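Local coordinates for interferon-activable protein 202 (Mus musculus, PDB 4L5R) that binds double-stranded DNA without sequence specificity and restrains inflammation by blocking activation of the AIM2 inflammasome, probably by sequestering cytosolic DNA, at residues K117-D120 with S121-I125; V53-M56 with D57-E60; I103-S106 with A107-L111. All coordinates share one frame; numbering follows the deposited sequence.

How the interactions relate
Interactions 1, 2 and 3 illustrate how neighbouring residues build the turns and helix end that punctuate the protein's first HIN domain, its DNA-binding one, made of two OB folds. Interactions 2 and 3 belong to or pack on the first barrel: residues 53-60 form a partly buried turn leaving strand 48-53, whereas residues 103-111 form a surface helix end leading toward the second. Interaction 1, also at the surface, opens that second barrel and meets DNA. Its chemistry is a doubly gripped carbonyl and a phosphate bond; interaction 2 joins an Asx turn to apolar packing, beside a sodium ion; interaction 3 relies chiefly on backbone bonds. Interactions 1 and 3 touch through Leu119 and Leu111.

Interaction 1. Residues K117-D120 with S121-I125; sequences KELD and SGTLI. With nucleotides of chain B.
Thr123 folds back onto Asp120, and its side chain can be followed branch by branch. CB stands 3.2 Å from Asp120 O, and beyond it the chain forks. The hydroxyl OG1 lies anti to the carbonyl carbon (chi1 -58°), a setting that brings it beside its own backbone N and lets it donate to Asp120 O at 2.6 Å. The backbone N of Thr123 donates to the same oxygen at 3.1 Å, from the same face of the carbonyl plane, so one acceptor is gripped twice. The other branch, CG2, meets Leu119 CD1 at 3.9 Å, the two side chains crossing at about a right angle. Leu119 CD1 also packs 3.9 Å from Ile125 CD1, carrying the apolar contact into the strand.

Residues 120-123 make a type II beta turn, which leads into strand 124-136 of the second OB-like barrel of this HIN domain. Gly122 has a positive phi (94°), where any side chain would collide with the carbonyl oxygen of Ser121. The turn faces DNA: Ser121 OG donates to OP1 of nucleotide DT8 of chain B at 2.6 Å, and Gly122 CA comes within 3.6 Å of OP1 of nucleotide DG7 of chain B. Both contacts are to backbone phosphates, in keeping with binding that ignores base sequence. Behind the turn, Gly122 and Thr123 form backbone hydrogen bonds with Leu178, and Leu119 O accepts from Lys180 NZ.

Interaction 2. Residues V53-M56 with D57-E60; sequences VFNM and DLKE. With NA (sodium ion), chain D.
Asn55 and Leu58 cross at about a right angle on one side of this turn. Leu58 brings its CD1 branch to within 3.9 Å of Asn55 CB, while its CG passes 3.9 Å from Asn55 ND2, so the leucine lies across the asparagine, touching both its CB and its amide nitrogen. The same CD1 also reaches Val53 CG1 at 3.7 Å, and there the two side chains cross obliquely.

The amide of Asn55 swings forward along the chain, its CG lying opposite the backbone N (chi1 180°), and OD1 accepts from Asp57 N at 3.1 Å. The donor sits well above the amide plane, and the bond is bent, with an angle of 141° at the hydrogen. This is an Asx turn, at the start of a short 3-10 segment. Asp57 turns its carboxylate plane 59° from the amide. Replacing Asn55 with an alanine would probably leave the N-H of Asp57 without this mate and open a gap beside Leu58 CG.

The backbone closes the turn twice: Leu58 N donates to Asn55 O at 2.9 Å and Lys59 N to Met56 O at 3.0 Å. A water donates to Met56 O and accepts from Glu60 N, extending the turn by one more link. Just before Asn55, Phe54 O binds the sodium ion at 2.8 Å, an ion that Asn36 O also binds.

Around this turn, Leu58 rests on Ile82 of strand 79-82, and Val53 lies on Phe38 of strand 35-43. Lys59 forms a cation-pi contact with that same Phe38 and donates through NZ to Thr25 O, tying the turn to strand 17-30.

Interaction 3. Residues I103-S106 with A107-L111; sequences IIRS and AKETL
The C-terminal end of helix 101-108 is where Ile103 to Ser106 meet Ala107 to Glu109. Ala107 N still makes a regular alpha-helical bond to Ile103 O, at 3.0 Å, with an N-H...O angle of 163°. One residue later the spacing tightens: Lys108 N donates to Arg105 O at 3.0 Å and only weakly to Ile104 O. Glu109 N likewise donates to Ser106 O at 3.1 Å, its bond to Arg105 O being weak. The shift toward i-to-i+3 bonding comes as the chain heads into the connection between the two OB-like barrels of the HIN domain. Ala107 and Ile104 face the first barrel, where both touch Leu22; Ala107 O also accepts from Arg50 NH1.

Two pairs of side chains line the last turn. Lys108 runs alongside Ile104, pointing the same way, with CE 3.9 Å from Ile104 CG2 and CG 3.2 Å from Ile104 O. Glu109 lies beside Arg105 in the same fashion, its CG 3.3 Å from Arg105 O and its OE2 4.0 Å from Arg105 CG. The charged groups do not meet: Arg105 NE remains 6.0 Å from Glu109 OE2, so any attraction between them probably acts only at a distance.

Interaction 1. Residues K117-D120 with S121-I125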
ATOM      1  N   LYS A 117      -9.743  -6.855  12.391  1.00 25.75           N
ATOM      2  CA  LYS A 117     -11.198  -6.799  12.478  1.00 33.63           C
ATOM      3  C   LYS A 117     -11.720  -5.725  13.432  1.00 37.46           C
ATOM      4  O   LYS A 117     -12.880  -5.319  13.347  1.00 41.70           O
ATOM      5  CB  LYS A 117     -11.765  -8.176  12.853  1.00 33.31           C
ATOM      6  CG  LYS A 117     -11.618  -9.239  11.742  1.00 32.22           C
ATOM      7  CD  LYS A 117     -12.206 -10.582  12.179  1.00 35.43           C
ATOM      8  CE  LYS A 117     -12.120 -11.626  11.068  1.00 33.25           C
ATOM      9  NZ  LYS A 117     -12.739 -12.922  11.474  1.00 32.08           N
ATOM     10  N   GLU A 118     -10.867  -5.262  14.334  1.00 35.69           N
ATOM     11  CA  GLU A 118     -11.277  -4.258  15.315  1.00 35.55           C
ATOM     12  C   GLU A 118     -11.121  -2.823  14.808  1.00 39.91           C
ATOM     13  O   GLU A 118     -11.588  -1.879  15.450  1.00 40.40           O
ATOM     14  CB  GLU A 118     -10.495  -4.447  16.614  1.00 40.00           C
ATOM     15  CG  GLU A 118     -10.738  -5.799  17.281  1.00 38.35           C
ATOM     16  N   LEU A 119     -10.463  -2.656  13.661  1.00 30.21           N
ATOM     17  CA  LEU A 119     -10.246  -1.320  13.107  1.00 30.56           C
ATOM     18  C   LEU A 119     -11.542  -0.752  12.535  1.00 31.78           C
ATOM     19  O   LEU A 119     -12.511  -1.487  12.354  1.00 35.36           O
ATOM     20  CB  LEU A 119      -9.148  -1.338  12.040  1.00 33.01           C
ATOM     21  CG  LEU A 119      -7.790  -1.851  12.525  1.00 34.45           C
ATOM     22  CD1 LEU A 119      -6.773  -1.840  11.397  1.00 34.62           C
ATOM     23  CD2 LEU A 119      -7.298  -1.022  13.715  1.00 42.37           C
ATOM     24  N   ASP A 120     -11.552   0.552  12.266  1.00 31.37           N
ATOM     25  CA  ASP A 120     -12.727   1.229  11.708  1.00 39.50           C
ATOM     26  C   ASP A 120     -12.965   0.795  10.269  1.00 38.38           C
ATOM     27  O   ASP A 120     -12.012   0.555   9.531  1.00 30.33           O
ATOM     28  CB  ASP A 120     -12.532   2.748  11.709  1.00 43.05           C
ATOM     29  CG  ASP A 120     -12.490   3.348  13.110  1.00 47.47           C
ATOM     30  OD1 ASP A 120     -12.997   2.719  14.060  1.00 44.83           O
ATOM     31  OD2 ASP A 120     -11.962   4.473  13.246  1.00 47.44           O
ATOM     32  N   SER A 121     -14.231   0.723   9.867  1.00 36.40           N
ATOM     33  CA  SER A 121     -14.564   0.482   8.466  1.00 38.20           C
ATOM     34  C   SER A 121     -13.854   1.523   7.624  1.00 32.96           C
ATOM     35  O   SER A 121     -13.732   2.676   8.027  1.00 34.63           O
ATOM     36  CB  SER A 121     -16.073   0.585   8.226  1.00 35.17           C
ATOM     37  OG  SER A 121     -16.774  -0.363   9.007  1.00 46.46           O
ATOM     38  N   GLY A 122     -13.374   1.117   6.455  1.00 31.23           N
ATOM     39  CA  GLY A 122     -12.737   2.051   5.552  1.00 34.53           C
ATOM     40  C   GLY A 122     -11.237   2.083   5.729  1.00 31.81           C
ATOM     41  O   GLY A 122     -10.520   2.647   4.903  1.00 32.48           O
ATOM     42  N   THR A 123     -10.752   1.482   6.812  1.00 30.95           N
ATOM     43  CA  THR A 123      -9.313   1.447   7.061  1.00 29.72           C
ATOM     44  C   THR A 123      -8.582   0.669   5.966  1.00 29.88           C
ATOM     45  O   THR A 123      -9.007  -0.417   5.564  1.00 23.13           O
ATOM     46  CB  THR A 123      -8.979   0.833   8.442  1.00 29.40           C
ATOM     47  OG1 THR A 123      -9.624   1.591   9.474  1.00 31.84           O
ATOM     48  CG2 THR A 123      -7.478   0.837   8.685  1.00 25.68           C
ATOM     49  N   LEU A 124      -7.483   1.228   5.472  1.00 24.46           N
ATOM     50  CA  LEU A 124      -6.699   0.552   4.447  1.00 24.16           C
ATOM     51  C   LEU A 124      -5.776  -0.477   5.059  1.00 30.78           C
ATOM     52  O   LEU A 124      -5.052  -0.194   6.014  1.00 26.76           O
ATOM     53  CB  LEU A 124      -5.887   1.564   3.636  1.00 23.73           C
ATOM     54  CG  LEU A 124      -6.767   2.536   2.859  1.00 28.72           C
ATOM     55  CD1 LEU A 124      -5.911   3.520   2.056  1.00 27.43           C
ATOM     56  CD2 LEU A 124      -7.732   1.759   1.952  1.00 32.52           C
ATOM     57  N   ILE A 125      -5.809  -1.680   4.501  1.00 21.49           N
ATOM     58  CA  ILE A 125      -5.091  -2.805   5.061  1.00 17.08           C
ATOM     59  C   ILE A 125      -4.012  -3.300   4.117  1.00 21.74           C
ATOM     60  O   ILE A 125      -4.247  -3.500   2.920  1.00 21.91           O
ATOM     61  CB  ILE A 125      -6.064  -3.985   5.346  1.00 21.24           C
ATOM     62  CG1 ILE A 125      -7.192  -3.519   6.272  1.00 23.95           C
ATOM     63  CG2 ILE A 125      -5.313  -5.171   5.906  1.00 25.85           C
ATOM     64  CD1 ILE A 125      -6.717  -2.931   7.619  1.00 26.09           C
TER
ATOM     65  P    DT B   8     -19.338  -0.541   6.596  1.00 37.26           P
ATOM     66  OP1  DT B   8     -19.230  -0.262   8.050  1.00 40.35           O
ATOM     67  OP2  DT B   8     -18.723  -1.747   6.004  1.00 35.19           O
ATOM     68  O5'  DT B   8     -20.879  -0.612   6.184  1.00 44.22           O
ATOM     69  C5'  DT B   8     -21.731   0.472   6.492  1.00 38.22           C
ATOM     70  C4'  DT B   8     -23.143   0.113   6.078  1.00 41.51           C
ATOM     71  O4'  DT B   8     -23.283   0.241   4.648  1.00 41.74           O
ATOM     72  C3'  DT B   8     -23.595  -1.300   6.433  1.00 42.38           C
ATOM     73  O3'  DT B   8     -24.718  -1.158   7.289  1.00 45.31           O
ATOM     74  C2'  DT B   8     -23.949  -1.970   5.099  1.00 36.91           C
ATOM     75  C1'  DT B   8     -24.151  -0.767   4.181  1.00 40.47           C
ATOM     76  N1   DT B   8     -23.779  -0.923   2.750  1.00 41.09           N
ATOM     77  C2   DT B   8     -24.736  -0.660   1.795  1.00 39.82           C
ATOM     78  O2   DT B   8     -25.878  -0.327   2.056  1.00 41.61           O
ATOM     79  N3   DT B   8     -24.301  -0.799   0.505  1.00 39.94           N
ATOM     80  C4   DT B   8     -23.041  -1.160   0.072  1.00 41.50           C
ATOM     81  O4   DT B   8     -22.779  -1.246  -1.126  1.00 37.25           O
ATOM     82  C5   DT B   8     -22.084  -1.420   1.123  1.00 37.89           C
ATOM     83  C7   DT B   8     -20.676  -1.828   0.790  1.00 37.36           C
ATOM     84  C6   DT B   8     -22.493  -1.280   2.395  1.00 36.91           C
ATOM     85  P    DG B   7     -14.901   1.242   1.582  1.00 31.06           P
ATOM     86  OP1  DG B   7     -13.735   2.020   2.049  1.00 29.13           O
ATOM     87  OP2  DG B   7     -14.711  -0.069   0.911  1.00 29.88           O
ATOM     88  O5'  DG B   7     -15.902   0.962   2.802  1.00 32.33           O
ATOM     89  C5'  DG B   7     -16.127   2.001   3.756  1.00 35.26           C
ATOM     90  C4'  DG B   7     -17.574   1.985   4.213  1.00 41.85           C
ATOM     91  O4'  DG B   7     -18.439   2.521   3.179  1.00 38.85           O
ATOM     92  C3'  DG B   7     -18.119   0.608   4.580  1.00 39.34           C
ATOM     93  O3'  DG B   7     -18.795   0.748   5.810  1.00 37.22           O
ATOM     94  C2'  DG B   7     -19.077   0.253   3.446  1.00 31.55           C
ATOM     95  C1'  DG B   7     -19.533   1.634   3.000  1.00 39.78           C
ATOM     96  N9   DG B   7     -19.948   1.685   1.602  1.00 39.50           N
ATOM     97  C8   DG B   7     -19.176   1.475   0.483  1.00 36.05           C
ATOM     98  N7   DG B   7     -19.848   1.596  -0.633  1.00 38.20           N
ATOM     99  C5   DG B   7     -21.143   1.905  -0.232  1.00 35.35           C
ATOM    100  C6   DG B   7     -22.318   2.159  -0.989  1.00 35.26           C
ATOM    101  O6   DG B   7     -22.462   2.161  -2.223  1.00 38.33           O
ATOM    102  N1   DG B   7     -23.411   2.433  -0.167  1.00 44.15           N
ATOM    103  C2   DG B   7     -23.371   2.458   1.209  1.00 45.11           C
ATOM    104  N2   DG B   7     -24.511   2.733   1.851  1.00 46.14           N
ATOM    105  N3   DG B   7     -22.281   2.233   1.924  1.00 37.44           N
ATOM    106  C4   DG B   7     -21.213   1.960   1.143  1.00 37.34           C
TER

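Interaction 2. Residues V53-M56 with D57-E60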
ATOM      1  N   VAL A  53       2.337   6.123  -5.364  1.00 23.99           N
ATOM      2  CA  VAL A  53       3.077   6.999  -6.263  1.00 23.85           C
ATOM      3  C   VAL A  53       2.417   6.948  -7.642  1.00 28.77           C
ATOM      4  O   VAL A  53       2.174   5.871  -8.172  1.00 22.65           O
ATOM      5  CB  VAL A  53       4.565   6.588  -6.355  1.00 21.59           C
ATOM      6  CG1 VAL A  53       5.340   7.577  -7.227  1.00 23.87           C
ATOM      7  CG2 VAL A  53       5.201   6.487  -4.953  1.00 23.31           C
ATOM      8  N   PHE A  54       2.091   8.110  -8.190  1.00 27.01           N
ATOM      9  CA  PHE A  54       1.312   8.195  -9.426  1.00 35.03           C
ATOM     10  C   PHE A  54       2.148   8.696 -10.575  1.00 33.34           C
ATOM     11  O   PHE A  54       1.745   8.640 -11.730  1.00 32.05           O
ATOM     12  CB  PHE A  54       0.093   9.094  -9.218  1.00 26.91           C
ATOM     13  CG  PHE A  54      -0.823   8.572  -8.161  1.00 28.91           C
ATOM     14  CD1 PHE A  54      -1.637   7.490  -8.424  1.00 25.07           C
ATOM     15  CD2 PHE A  54      -0.830   9.116  -6.891  1.00 23.55           C
ATOM     16  CE1 PHE A  54      -2.461   6.959  -7.437  1.00 28.31           C
ATOM     17  CE2 PHE A  54      -1.660   8.595  -5.898  1.00 30.82           C
ATOM     18  CZ  PHE A  54      -2.475   7.525  -6.171  1.00 30.02           C
ATOM     19  N   ASN A  55       3.335   9.176 -10.253  1.00 29.06           N
ATOM     20  CA  ASN A  55       4.216   9.714 -11.273  1.00 28.47           C
ATOM     21  C   ASN A  55       5.270   8.681 -11.632  1.00 25.81           C
ATOM     22  O   ASN A  55       6.176   8.432 -10.850  1.00 24.29           O
ATOM     23  CB  ASN A  55       4.859  11.002 -10.770  1.00 28.99           C
ATOM     24  CG  ASN A  55       5.798  11.607 -11.783  1.00 28.82           C
ATOM     25  OD1 ASN A  55       5.938  11.089 -12.890  1.00 33.14           O
ATOM     26  ND2 ASN A  55       6.447  12.715 -11.415  1.00 35.73           N
ATOM     27  N   MET A  56       5.133   8.056 -12.805  1.00 27.36           N
ATOM     28  CA  MET A  56       6.030   6.955 -13.184  1.00 28.20           C
ATOM     29  C   MET A  56       7.499   7.370 -13.309  1.00 31.94           C
ATOM     30  O   MET A  56       8.398   6.530 -13.198  1.00 34.02           O
ATOM     31  CB  MET A  56       5.567   6.274 -14.487  1.00 33.95           C
ATOM     32  CG  MET A  56       4.262   5.531 -14.366  1.00 38.52           C
ATOM     33  SD  MET A  56       4.282   4.337 -13.005  1.00 44.12           S
ATOM     34  CE  MET A  56       3.500   5.271 -11.700  1.00 38.38           C
ATOM     35  N   ASP A  57       7.740   8.661 -13.542  1.00 30.38           N
ATOM     36  CA  ASP A  57       9.093   9.202 -13.544  1.00 36.05           C
ATOM     37  C   ASP A  57       9.826   8.956 -12.227  1.00 35.61           C
ATOM     38  O   ASP A  57      11.046   9.035 -12.167  1.00 30.23           O
ATOM     39  CB  ASP A  57       9.064  10.705 -13.825  1.00 39.97           C
ATOM     40  CG  ASP A  57       8.693  11.023 -15.262  1.00 52.50           C
ATOM     41  OD1 ASP A  57       8.753  10.109 -16.115  1.00 54.55           O
ATOM     42  OD2 ASP A  57       8.342  12.189 -15.533  1.00 56.86           O
ATOM     43  N   LEU A  58       9.088   8.638 -11.173  1.00 33.21           N
ATOM     44  CA  LEU A  58       9.707   8.438  -9.871  1.00 35.26           C
ATOM     45  C   LEU A  58      10.096   6.991  -9.608  1.00 34.09           C
ATOM     46  O   LEU A  58      10.752   6.694  -8.610  1.00 26.71           O
ATOM     47  CB  LEU A  58       8.766   8.911  -8.769  1.00 37.03           C
ATOM     48  CG  LEU A  58       8.278  10.355  -8.900  1.00 24.26           C
ATOM     49  CD1 LEU A  58       7.295  10.649  -7.769  1.00 28.64           C
ATOM     50  CD2 LEU A  58       9.460  11.346  -8.881  1.00 33.92           C
ATOM     51  N   LYS A  59       9.689   6.081 -10.486  1.00 29.25           N
ATOM     52  CA  LYS A  59       9.916   4.662 -10.224  1.00 32.36           C
ATOM     53  C   LYS A  59      11.412   4.413 -10.024  1.00 36.10           C
ATOM     54  O   LYS A  59      11.818   3.708  -9.101  1.00 33.03           O
ATOM     55  CB  LYS A  59       9.307   3.782 -11.335  1.00 33.54           C
ATOM     56  CG  LYS A  59       9.521   2.270 -11.182  1.00 36.72           C
ATOM     57  CD  LYS A  59       9.043   1.714  -9.838  1.00 35.19           C
ATOM     58  CE  LYS A  59       9.385   0.222  -9.736  1.00 33.65           C
ATOM     59  NZ  LYS A  59       9.288  -0.354  -8.364  1.00 37.92           N
ATOM     60  N   GLU A  60      12.238   5.042 -10.856  1.00 32.17           N
ATOM     61  CA  GLU A  60      13.684   4.863 -10.755  1.00 31.05           C
ATOM     62  C   GLU A  60      14.272   5.437  -9.462  1.00 35.54           C
ATOM     63  O   GLU A  60      15.334   5.008  -9.016  1.00 43.48           O
ATOM     64  CB  GLU A  60      14.387   5.459 -11.990  1.00 34.97           C
ATOM     65  CG  GLU A  60      14.220   6.963 -12.111  1.00 40.68           C
ATOM     66  CD  GLU A  60      14.711   7.505 -13.447  1.00 58.97           C
ATOM     67  OE1 GLU A  60      15.384   6.753 -14.186  1.00 59.71           O
ATOM     68  OE2 GLU A  60      14.414   8.680 -13.757  1.00 53.44           O
TER
HETATM   69 NA    NA D 301      -0.733   8.093 -13.002  1.00 47.65          NA
HETATM   70  O   HOH W   1      11.255   5.904 -13.448  1.00 41.40           O

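Interaction 3. Residues I103-S106 with A107-L111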
ATOM      1  N   ILE A 103      11.468   0.276  13.719  1.00 40.65           N
ATOM      2  CA  ILE A 103      10.712   0.866  12.615  1.00 35.09           C
ATOM      3  C   ILE A 103      10.773  -0.036  11.395  1.00 33.34           C
ATOM      4  O   ILE A 103       9.759  -0.275  10.733  1.00 32.04           O
ATOM      5  CB  ILE A 103      11.264   2.238  12.207  1.00 35.67           C
ATOM      6  CG1 ILE A 103      11.311   3.182  13.414  1.00 40.09           C
ATOM      7  CG2 ILE A 103      10.447   2.828  11.046  1.00 30.96           C
ATOM      8  CD1 ILE A 103       9.964   3.423  14.056  1.00 43.61           C
ATOM      9  N   ILE A 104      11.967  -0.535  11.089  1.00 33.68           N
ATOM     10  CA  ILE A 104      12.117  -1.454   9.965  1.00 33.38           C
ATOM     11  C   ILE A 104      11.253  -2.688  10.212  1.00 37.40           C
ATOM     12  O   ILE A 104      10.597  -3.211   9.302  1.00 32.64           O
ATOM     13  CB  ILE A 104      13.570  -1.905   9.803  1.00 38.09           C
ATOM     14  CG1 ILE A 104      14.481  -0.698   9.581  1.00 36.46           C
ATOM     15  CG2 ILE A 104      13.695  -2.885   8.637  1.00 40.06           C
ATOM     16  CD1 ILE A 104      14.287  -0.037   8.235  1.00 39.55           C
ATOM     17  N   ARG A 105      11.249  -3.140  11.461  1.00 34.56           N
ATOM     18  CA  ARG A 105      10.507  -4.328  11.838  1.00 37.94           C
ATOM     19  C   ARG A 105       9.020  -4.083  11.654  1.00 34.84           C
ATOM     20  O   ARG A 105       8.340  -4.853  10.978  1.00 38.58           O
ATOM     21  CB  ARG A 105      10.823  -4.704  13.286  1.00 42.30           C
ATOM     22  CG  ARG A 105      11.097  -6.179  13.504  1.00 56.51           C
ATOM     23  CD  ARG A 105      11.801  -6.424  14.838  1.00 64.52           C
ATOM     24  NE  ARG A 105      13.249  -6.245  14.734  1.00 72.91           N
ATOM     25  CZ  ARG A 105      13.986  -5.516  15.569  1.00 77.93           C
ATOM     26  NH1 ARG A 105      13.420  -4.878  16.587  1.00 73.60           N
ATOM     27  NH2 ARG A 105      15.296  -5.423  15.386  1.00 82.45           N
ATOM     28  N   SER A 106       8.514  -3.008  12.254  1.00 30.03           N
ATOM     29  CA  SER A 106       7.098  -2.674  12.119  1.00 33.89           C
ATOM     30  C   SER A 106       6.657  -2.618  10.667  1.00 32.63           C
ATOM     31  O   SER A 106       5.610  -3.154  10.306  1.00 37.31           O
ATOM     32  CB  SER A 106       6.777  -1.342  12.787  1.00 33.62           C
ATOM     33  OG  SER A 106       6.872  -1.455  14.194  1.00 44.85           O
ATOM     34  N   ALA A 107       7.442  -1.937   9.842  1.00 27.48           N
ATOM     35  CA  ALA A 107       7.062  -1.739   8.446  1.00 25.64           C
ATOM     36  C   ALA A 107       6.904  -3.061   7.695  1.00 28.73           C
ATOM     37  O   ALA A 107       6.245  -3.114   6.648  1.00 32.75           O
ATOM     38  CB  ALA A 107       8.085  -0.826   7.738  1.00 27.31           C
ATOM     39  N   LYS A 108       7.518  -4.121   8.214  1.00 32.07           N
ATOM     40  CA  LYS A 108       7.530  -5.413   7.527  1.00 32.16           C
ATOM     41  C   LYS A 108       6.535  -6.391   8.118  1.00 34.13           C
ATOM     42  O   LYS A 108       6.262  -7.434   7.531  1.00 37.83           O
ATOM     43  CB  LYS A 108       8.933  -6.036   7.574  1.00 36.31           C
ATOM     44  CG  LYS A 108       9.979  -5.215   6.825  1.00 45.98           C
ATOM     45  CD  LYS A 108      11.217  -6.033   6.475  1.00 56.95           C
ATOM     46  CE  LYS A 108      12.076  -6.321   7.692  1.00 65.50           C
ATOM     47  NZ  LYS A 108      13.393  -6.897   7.294  1.00 70.39           N
ATOM     48  N   GLU A 109       6.006  -6.064   9.293  1.00 31.01           N
ATOM     49  CA  GLU A 109       5.123  -6.991   9.975  1.00 29.81           C
ATOM     50  C   GLU A 109       3.680  -6.905   9.481  1.00 31.08           C
ATOM     51  O   GLU A 109       3.241  -5.884   8.958  1.00 30.91           O
ATOM     52  CB  GLU A 109       5.205  -6.787  11.493  1.00 36.53           C
ATOM     53  CG  GLU A 109       6.485  -7.364  12.084  1.00 49.73           C
ATOM     54  CD  GLU A 109       6.640  -7.069  13.560  1.00 61.44           C
ATOM     55  OE1 GLU A 109       5.940  -6.161  14.062  1.00 55.03           O
ATOM     56  OE2 GLU A 109       7.464  -7.748  14.213  1.00 68.18           O
ATOM     57  N   THR A 110       2.945  -7.998   9.628  1.00 25.86           N
ATOM     58  CA  THR A 110       1.538  -7.982   9.303  1.00 26.68           C
ATOM     59  C   THR A 110       0.725  -8.103  10.582  1.00 28.64           C
ATOM     60  O   THR A 110       1.024  -8.928  11.435  1.00 27.29           O
ATOM     61  CB  THR A 110       1.174  -9.130   8.344  1.00 26.22           C
ATOM     62  OG1 THR A 110       1.830  -8.917   7.089  1.00 25.56           O
ATOM     63  CG2 THR A 110      -0.327  -9.174   8.132  1.00 23.43           C
ATOM     64  N   LEU A 111      -0.278  -7.243  10.722  1.00 29.35           N
ATOM     65  CA  LEU A 111      -1.183  -7.291  11.860  1.00 27.55           C
ATOM     66  C   LEU A 111      -1.950  -8.605  11.904  1.00 34.22           C
ATOM     67  O   LEU A 111      -2.324  -9.166  10.859  1.00 28.91           O
ATOM     68  CB  LEU A 111      -2.216  -6.178  11.735  1.00 29.35           C
ATOM     69  CG  LEU A 111      -1.853  -4.738  12.023  1.00 40.85           C
ATOM     70  CD1 LEU A 111      -3.127  -3.928  11.939  1.00 51.24           C
ATOM     71  CD2 LEU A 111      -1.234  -4.624  13.415  1.00 47.76           C
TER